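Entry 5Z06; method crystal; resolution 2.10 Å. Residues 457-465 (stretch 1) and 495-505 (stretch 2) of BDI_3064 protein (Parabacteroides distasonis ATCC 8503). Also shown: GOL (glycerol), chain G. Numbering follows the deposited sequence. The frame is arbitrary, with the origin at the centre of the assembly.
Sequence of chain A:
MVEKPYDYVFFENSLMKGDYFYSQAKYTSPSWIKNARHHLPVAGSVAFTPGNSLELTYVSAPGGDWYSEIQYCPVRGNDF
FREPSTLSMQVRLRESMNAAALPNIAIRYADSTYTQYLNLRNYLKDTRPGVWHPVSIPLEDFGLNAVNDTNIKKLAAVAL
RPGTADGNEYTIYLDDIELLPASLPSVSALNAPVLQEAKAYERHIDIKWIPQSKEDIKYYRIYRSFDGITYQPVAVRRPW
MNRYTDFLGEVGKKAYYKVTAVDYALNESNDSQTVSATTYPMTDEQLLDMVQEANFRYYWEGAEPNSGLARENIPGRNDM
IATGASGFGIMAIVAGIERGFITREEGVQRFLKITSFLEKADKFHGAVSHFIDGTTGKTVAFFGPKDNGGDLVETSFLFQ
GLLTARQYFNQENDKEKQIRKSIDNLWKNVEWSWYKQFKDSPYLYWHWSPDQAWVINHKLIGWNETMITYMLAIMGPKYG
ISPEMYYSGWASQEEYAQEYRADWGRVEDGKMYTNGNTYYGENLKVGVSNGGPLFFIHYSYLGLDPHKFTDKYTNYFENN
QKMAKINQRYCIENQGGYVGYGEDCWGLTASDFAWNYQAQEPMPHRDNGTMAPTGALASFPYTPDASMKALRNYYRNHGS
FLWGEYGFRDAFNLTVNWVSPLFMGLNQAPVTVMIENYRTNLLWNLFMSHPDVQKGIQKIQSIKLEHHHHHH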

ATOM      1  N   ASN A 457      -2.992  22.858 -13.350  1.00 34.01           N
ATOM      2  CA  ASN A 457      -3.509  24.120 -12.817  1.00 36.26           C
ATOM      3  C   ASN A 457      -4.227  23.992 -11.469  1.00 35.30           C
ATOM      4  O   ASN A 457      -5.294  24.578 -11.223  1.00 34.48           O
ATOM      5  CB  ASN A 457      -4.422  24.798 -13.863  1.00 40.83           C
ATOM      6  CG  ASN A 457      -4.327  26.308 -13.820  1.00 45.24           C
ATOM      7  OD1 ASN A 457      -3.231  26.899 -13.946  1.00 48.60           O
ATOM      8  ND2 ASN A 457      -5.467  26.949 -13.628  1.00 48.68           N
ATOM      9  N   HIS A 458      -3.610  23.222 -10.589  1.00 32.62           N
ATOM     10  CA  HIS A 458      -4.170  22.938  -9.292  1.00 30.78           C
ATOM     11  C   HIS A 458      -3.457  23.855  -8.309  1.00 31.03           C
ATOM     12  O   HIS A 458      -2.245  23.715  -8.085  1.00 33.73           O
ATOM     13  CB  HIS A 458      -3.931  21.473  -8.976  1.00 31.25           C
ATOM     14  CG  HIS A 458      -4.699  20.962  -7.808  1.00 31.09           C
ATOM     15  ND1 HIS A 458      -4.972  19.624  -7.639  1.00 30.52           N
ATOM     16  CD2 HIS A 458      -5.253  21.597  -6.750  1.00 31.93           C
ATOM     17  CE1 HIS A 458      -5.671  19.458  -6.531  1.00 33.31           C
ATOM     18  NE2 HIS A 458      -5.861  20.641  -5.975  1.00 32.35           N
ATOM     19  N   LYS A 459      -4.194  24.810  -7.740  1.00 29.94           N
ATOM     20  CA  LYS A 459      -3.637  25.711  -6.737  1.00 31.11           C
ATOM     21  C   LYS A 459      -3.440  24.958  -5.448  1.00 31.83           C
ATOM     22  O   LYS A 459      -4.233  24.073  -5.136  1.00 31.64           O
ATOM     23  CB  LYS A 459      -4.557  26.880  -6.479  1.00 32.62           C
ATOM     24  CG  LYS A 459      -4.619  27.878  -7.627  1.00 35.93           C
ATOM     25  CD  LYS A 459      -5.917  28.685  -7.544  1.00 40.04           C
ATOM     26  CE  LYS A 459      -5.866  29.973  -8.361  1.00 43.20           C
ATOM     27  NZ  LYS A 459      -6.082  29.728  -9.812  1.00 43.12           N
ATOM     28  N   LEU A 460      -2.389  25.302  -4.705  1.00 30.07           N
ATOM     29  CA  LEU A 460      -2.165  24.708  -3.401  1.00 30.86           C
ATOM     30  C   LEU A 460      -2.920  25.511  -2.380  1.00 30.23           C
ATOM     31  O   LEU A 460      -2.561  26.653  -2.090  1.00 28.43           O
ATOM     32  CB  LEU A 460      -0.670  24.645  -3.051  1.00 31.89           C
ATOM     33  CG  LEU A 460       0.139  23.470  -3.563  1.00 33.64           C
ATOM     34  CD1 LEU A 460      -0.428  22.829  -4.810  1.00 35.79           C
ATOM     35  CD2 LEU A 460       1.597  23.813  -3.764  1.00 32.82           C
ATOM     36  N   ILE A 461      -3.981  24.911  -1.849  1.00 29.61           N
ATOM     37  CA  ILE A 461      -4.878  25.589  -0.934  1.00 28.83           C
ATOM     38  C   ILE A 461      -5.158  24.687   0.235  1.00 29.66           C
ATOM     39  O   ILE A 461      -5.699  23.587   0.052  1.00 31.66           O
ATOM     40  CB  ILE A 461      -6.204  25.941  -1.645  1.00 30.43           C
ATOM     41  CG1 ILE A 461      -5.916  26.830  -2.874  1.00 29.73           C
ATOM     42  CG2 ILE A 461      -7.182  26.613  -0.672  1.00 29.05           C
ATOM     43  CD1 ILE A 461      -7.116  27.043  -3.767  1.00 31.04           C
ATOM     44  N   GLY A 462      -4.778  25.148   1.423  1.00 30.38           N
ATOM     45  CA  GLY A 462      -5.066  24.458   2.686  1.00 30.39           C
ATOM     46  C   GLY A 462      -6.455  24.828   3.189  1.00 29.12           C
ATOM     47  O   GLY A 462      -7.062  25.736   2.653  1.00 27.43           O
ATOM     48  N   TRP A 463      -6.992  24.158   4.201  1.00 29.28           N
ATOM     49  CA  TRP A 463      -6.388  23.004   4.856  1.00 28.56           C
ATOM     50  C   TRP A 463      -6.398  21.780   3.957  1.00 29.30           C
ATOM     51  O   TRP A 463      -7.446  21.339   3.477  1.00 29.18           O
ATOM     52  CB  TRP A 463      -7.143  22.657   6.113  1.00 26.31           C
ATOM     53  CG  TRP A 463      -6.681  21.390   6.766  1.00 26.66           C
ATOM     54  CD1 TRP A 463      -7.349  20.185   6.823  1.00 25.01           C
ATOM     55  CD2 TRP A 463      -5.439  21.185   7.424  1.00 26.35           C
ATOM     56  NE1 TRP A 463      -6.605  19.262   7.506  1.00 23.75           N
ATOM     57  CE2 TRP A 463      -5.424  19.840   7.886  1.00 26.03           C
ATOM     58  CE3 TRP A 463      -4.346  22.004   7.691  1.00 26.62           C
ATOM     59  CZ2 TRP A 463      -4.359  19.314   8.606  1.00 25.91           C
ATOM     60  CZ3 TRP A 463      -3.277  21.473   8.416  1.00 27.29           C
ATOM     61  CH2 TRP A 463      -3.295  20.150   8.863  1.00 27.01           C
ATOM     62  N   ASN A 464      -5.201  21.281   3.702  1.00 27.62           N
ATOM     63  CA  ASN A 464      -4.997  19.967   3.157  1.00 28.00           C
ATOM     64  C   ASN A 464      -3.579  19.517   3.544  1.00 27.07           C
ATOM     65  O   ASN A 464      -3.030  19.995   4.540  1.00 29.34           O
ATOM     66  CB  ASN A 464      -5.314  19.923   1.640  1.00 27.06           C
ATOM     67  CG  ASN A 464      -4.349  20.714   0.782  1.00 26.82           C
ATOM     68  OD1 ASN A 464      -3.445  21.399   1.264  1.00 26.99           O
ATOM     69  ND2 ASN A 464      -4.539  20.610  -0.512  1.00 28.28           N
ATOM     70  N   GLU A 465      -2.979  18.637   2.762  1.00 28.18           N
ATOM     71  CA  GLU A 465      -1.683  18.037   3.125  1.00 28.84           C
ATOM     72  C   GLU A 465      -0.477  18.879   2.787  1.00 29.65           C
ATOM     73  O   GLU A 465       0.652  18.472   3.107  1.00 31.14           O
ATOM     74  CB  GLU A 465      -1.505  16.687   2.412  1.00 28.54           C
ATOM     75  CG  GLU A 465      -1.330  16.733   0.894  1.00 28.25           C
ATOM     76  CD  GLU A 465      -2.610  16.454   0.138  1.00 27.70           C
ATOM     77  OE1 GLU A 465      -3.592  17.046   0.514  1.00 30.90           O
ATOM     78  OE2 GLU A 465      -2.645  15.691  -0.834  1.00 29.58           O
ATOM     79  N   GLU A 495     -12.599  33.952  -2.430  1.00 44.43           N
ATOM     80  CA  GLU A 495     -13.784  33.236  -2.893  1.00 47.30           C
ATOM     81  C   GLU A 495     -13.438  31.910  -3.568  1.00 44.17           C
ATOM     82  O   GLU A 495     -14.032  30.869  -3.242  1.00 38.11           O
ATOM     83  CB  GLU A 495     -14.640  34.133  -3.830  1.00 52.98           C
ATOM     84  CG  GLU A 495     -14.050  34.479  -5.230  1.00 61.38           C
ATOM     85  CD  GLU A 495     -12.641  35.131  -5.223  1.00 66.91           C
ATOM     86  OE1 GLU A 495     -12.477  36.242  -4.639  1.00 71.09           O
ATOM     87  OE2 GLU A 495     -11.686  34.524  -5.796  1.00 57.62           O
ATOM     88  N   TYR A 496     -12.452  31.947  -4.469  1.00 42.38           N
ATOM     89  CA  TYR A 496     -12.046  30.770  -5.208  1.00 41.75           C
ATOM     90  C   TYR A 496     -11.563  29.686  -4.231  1.00 38.71           C
ATOM     91  O   TYR A 496     -11.891  28.512  -4.404  1.00 38.71           O
ATOM     92  CB  TYR A 496     -10.936  31.089  -6.227  1.00 44.00           C
ATOM     93  CG  TYR A 496     -10.475  29.845  -6.948  1.00 46.82           C
ATOM     94  CD1 TYR A 496      -9.534  28.990  -6.366  1.00 46.32           C
ATOM     95  CD2 TYR A 496     -11.013  29.486  -8.179  1.00 48.86           C
ATOM     96  CE1 TYR A 496      -9.139  27.822  -6.982  1.00 47.60           C
ATOM     97  CE2 TYR A 496     -10.597  28.323  -8.819  1.00 51.89           C
ATOM     98  CZ  TYR A 496      -9.660  27.493  -8.202  1.00 51.11           C
ATOM     99  OH  TYR A 496      -9.235  26.330  -8.789  1.00 52.95           O
ATOM    100  N   ALA A 497     -10.779  30.077  -3.231  1.00 35.70           N
ATOM    101  CA  ALA A 497     -10.195  29.114  -2.276  1.00 35.62           C
ATOM    102  C   ALA A 497     -11.283  28.552  -1.378  1.00 36.78           C
ATOM    103  O   ALA A 497     -11.235  27.385  -0.986  1.00 34.05           O
ATOM    104  CB  ALA A 497      -9.099  29.756  -1.438  1.00 32.51           C
ATOM    105  N   GLN A 498     -12.262  29.396  -1.062  1.00 38.65           N
ATOM    106  CA  GLN A 498     -13.439  28.957  -0.319  1.00 40.47           C
ATOM    107  C   GLN A 498     -14.186  27.893  -1.097  1.00 38.57           C
ATOM    108  O   GLN A 498     -14.494  26.834  -0.549  1.00 35.85           O
ATOM    109  CB  GLN A 498     -14.361  30.136  -0.002  1.00 43.03           C
ATOM    110  CG  GLN A 498     -13.776  31.134   0.987  1.00 44.95           C
ATOM    111  CD  GLN A 498     -14.620  32.381   1.111  1.00 48.31           C
ATOM    112  OE1 GLN A 498     -15.850  32.308   1.114  1.00 49.92           O
ATOM    113  NE2 GLN A 498     -13.965  33.531   1.244  1.00 49.49           N
ATOM    114  N   GLU A 499     -14.451  28.174  -2.367  1.00 38.58           N
ATOM    115  CA  GLU A 499     -15.111  27.217  -3.257  1.00 40.62           C
ATOM    116  C   GLU A 499     -14.317  25.913  -3.431  1.00 35.91           C
ATOM    117  O   GLU A 499     -14.889  24.837  -3.466  1.00 36.55           O
ATOM    118  CB  GLU A 499     -15.379  27.843  -4.627  1.00 42.12           C
ATOM    119  CG  GLU A 499     -16.510  28.866  -4.614  1.00 48.17           C
ATOM    120  CD  GLU A 499     -16.732  29.561  -5.962  1.00 51.61           C
ATOM    121  OE1 GLU A 499     -15.933  29.384  -6.907  1.00 54.93           O
ATOM    122  OE2 GLU A 499     -17.721  30.308  -6.079  1.00 57.18           O
ATOM    123  N   TYR A 500     -13.007  26.022  -3.549  1.00 33.32           N
ATOM    124  CA  TYR A 500     -12.134  24.852  -3.650  1.00 31.43           C
ATOM    125  C   TYR A 500     -12.281  23.943  -2.434  1.00 31.27           C
ATOM    126  O   TYR A 500     -12.415  22.728  -2.573  1.00 32.55           O
ATOM    127  CB  TYR A 500     -10.695  25.312  -3.811  1.00 32.42           C
ATOM    128  CG  TYR A 500      -9.694  24.205  -3.833  1.00 32.40           C
ATOM    129  CD1 TYR A 500      -9.165  23.709  -2.636  1.00 32.61           C
ATOM    130  CD2 TYR A 500      -9.262  23.657  -5.031  1.00 31.42           C
ATOM    131  CE1 TYR A 500      -8.238  22.693  -2.633  1.00 32.24           C
ATOM    132  CE2 TYR A 500      -8.329  22.630  -5.034  1.00 32.12           C
ATOM    133  CZ  TYR A 500      -7.814  22.165  -3.826  1.00 32.61           C
ATOM    134  OH  TYR A 500      -6.891  21.140  -3.788  1.00 33.68           O
ATOM    135  N   ARG A 501     -12.266  24.554  -1.253  1.00 30.19           N
ATOM    136  CA  ARG A 501     -12.446  23.834  -0.010  1.00 31.28           C
ATOM    137  C   ARG A 501     -13.788  23.150   0.061  1.00 31.28           C
ATOM    138  O   ARG A 501     -13.857  21.943   0.336  1.00 27.31           O
ATOM    139  CB  ARG A 501     -12.271  24.759   1.164  1.00 31.95           C
ATOM    140  CG  ARG A 501     -10.822  25.199   1.323  1.00 31.24           C
ATOM    141  CD  ARG A 501     -10.742  26.325   2.304  1.00 32.30           C
ATOM    142  NE  ARG A 501      -9.408  26.913   2.347  1.00 32.89           N
ATOM    143  CZ  ARG A 501      -9.090  28.199   2.194  1.00 32.10           C
ATOM    144  NH1 ARG A 501     -10.011  29.141   2.004  1.00 31.93           N
ATOM    145  NH2 ARG A 501      -7.802  28.545   2.256  1.00 32.53           N
ATOM    146  N   ALA A 502     -14.845  23.905  -0.227  1.00 30.63           N
ATOM    147  CA  ALA A 502     -16.185  23.354  -0.176  1.00 31.92           C
ATOM    148  C   ALA A 502     -16.350  22.275  -1.239  1.00 31.83           C
ATOM    149  O   ALA A 502     -17.002  21.278  -0.971  1.00 34.09           O
ATOM    150  CB  ALA A 502     -17.257  24.451  -0.296  1.00 33.86           C
ATOM    151  N   ASP A 503     -15.710  22.436  -2.405  1.00 32.45           N
ATOM    152  CA  ASP A 503     -15.799  21.448  -3.484  1.00 32.48           C
ATOM    153  C   ASP A 503     -15.319  20.060  -3.083  1.00 31.23           C
ATOM    154  O   ASP A 503     -15.976  19.068  -3.417  1.00 30.32           O
ATOM    155  CB  ASP A 503     -15.027  21.890  -4.734  1.00 37.59           C
ATOM    156  CG  ASP A 503     -15.736  22.997  -5.526  1.00 44.37           C
ATOM    157  OD1 ASP A 503     -16.892  23.381  -5.195  1.00 49.86           O
ATOM    158  OD2 ASP A 503     -15.119  23.504  -6.501  1.00 52.62           O
ATOM    159  N   TRP A 504     -14.169  19.956  -2.414  1.00 28.06           N
ATOM    160  CA  TRP A 504     -13.719  18.640  -1.998  1.00 27.69           C
ATOM    161  C   TRP A 504     -14.355  18.243  -0.686  1.00 26.77           C
ATOM    162  O   TRP A 504     -14.744  17.103  -0.529  1.00 28.02           O
ATOM    163  CB  TRP A 504     -12.187  18.516  -1.972  1.00 29.96           C
ATOM    164  CG  TRP A 504     -11.415  19.193  -0.857  1.00 29.88           C
ATOM    165  CD1 TRP A 504     -10.714  20.374  -0.935  1.00 30.15           C
ATOM    166  CD2 TRP A 504     -11.200  18.690   0.460  1.00 30.85           C
ATOM    167  NE1 TRP A 504     -10.080  20.628   0.248  1.00 29.67           N
ATOM    168  CE2 TRP A 504     -10.357  19.611   1.123  1.00 29.43           C
ATOM    169  CE3 TRP A 504     -11.638  17.542   1.149  1.00 31.29           C
ATOM    170  CZ2 TRP A 504      -9.946  19.427   2.432  1.00 30.54           C
ATOM    171  CZ3 TRP A 504     -11.236  17.360   2.452  1.00 30.58           C
ATOM    172  CH2 TRP A 504     -10.412  18.308   3.094  1.00 31.32           C
ATOM    173  N   GLY A 505     -14.492  19.198   0.228  1.00 26.44           N
ATOM    174  CA  GLY A 505     -15.018  18.950   1.551  1.00 27.17           C
ATOM    175  C   GLY A 505     -16.477  18.570   1.555  1.00 27.44           C
ATOM    176  O   GLY A 505     -16.926  17.847   2.447  1.00 26.06           O
TER
HETATM  177  C1  GOL G 805      -7.794  18.473  -1.460  1.00 41.04           C
HETATM  178  O1  GOL G 805      -6.940  19.637  -1.504  1.00 37.34           O
HETATM  179  C2  GOL G 805      -7.234  17.396  -2.374  1.00 42.42           C
HETATM  180  O2  GOL G 805      -7.221  17.941  -3.690  1.00 45.21           O
HETATM  181  C3  GOL G 805      -5.792  16.993  -2.042  1.00 40.67           C
HETATM  182  O3  GOL G 805      -5.678  16.647  -0.671  1.00 35.89           O
HETATM  183  O   HOH W   1      -6.858  25.185  -8.297  1.00 34.13           O
HETATM  184  O   HOH W   2      -4.534  22.299  -3.116  1.00 22.36           O
HETATM  185  O   HOH W   3      -8.040  22.443   1.064  1.00 30.58           O

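The irregular segment 457-465 lies along one flank of the helix 495-505, and the main projection it offers is Ile-461. This side chain points toward the helix and lodges in a hollow formed by Tyr-496, Ala-497, Tyr-500 and Arg-501. Its CD1 sits over one face of the Tyr-500 ring, 3.8 Å from Tyr-500 CG, while meeting the Tyr-496 ring at its edge (Ile-461 CD1 to Tyr-496 CE1, 3.9 Å). Ile-461 CG2 packs on the Ala-497 methyl, 3.8 Å from Ala-497 CB, and lies over a face of the Arg-501 guanidinium.

Tyr-496 and Tyr-500, one turn apart, are both t rotamers. The aliphatic part of Lys-459 packs on Tyr-496 (Lys-459 CD to Tyr-496 CE1, 3.4 Å), bringing its amine over the ring face in a cation-pi contact. Tyr-500 instead reaches out to His-458, with a very short hydrogen bond between His-458 NE2 and Tyr-500 OH (2.5 Å).

Beyond Ile-461, the carbonyl of Gly-462 meets the guanidinium edge, accepting hydrogen bonds from Arg-501 NE (2.6 Å to Gly-462 O) and Arg-501 NH2 (2.9 Å to the same oxygen). One of the waters between the stretches joins Ile-461 O and Trp-463 O to Trp-504 NE1.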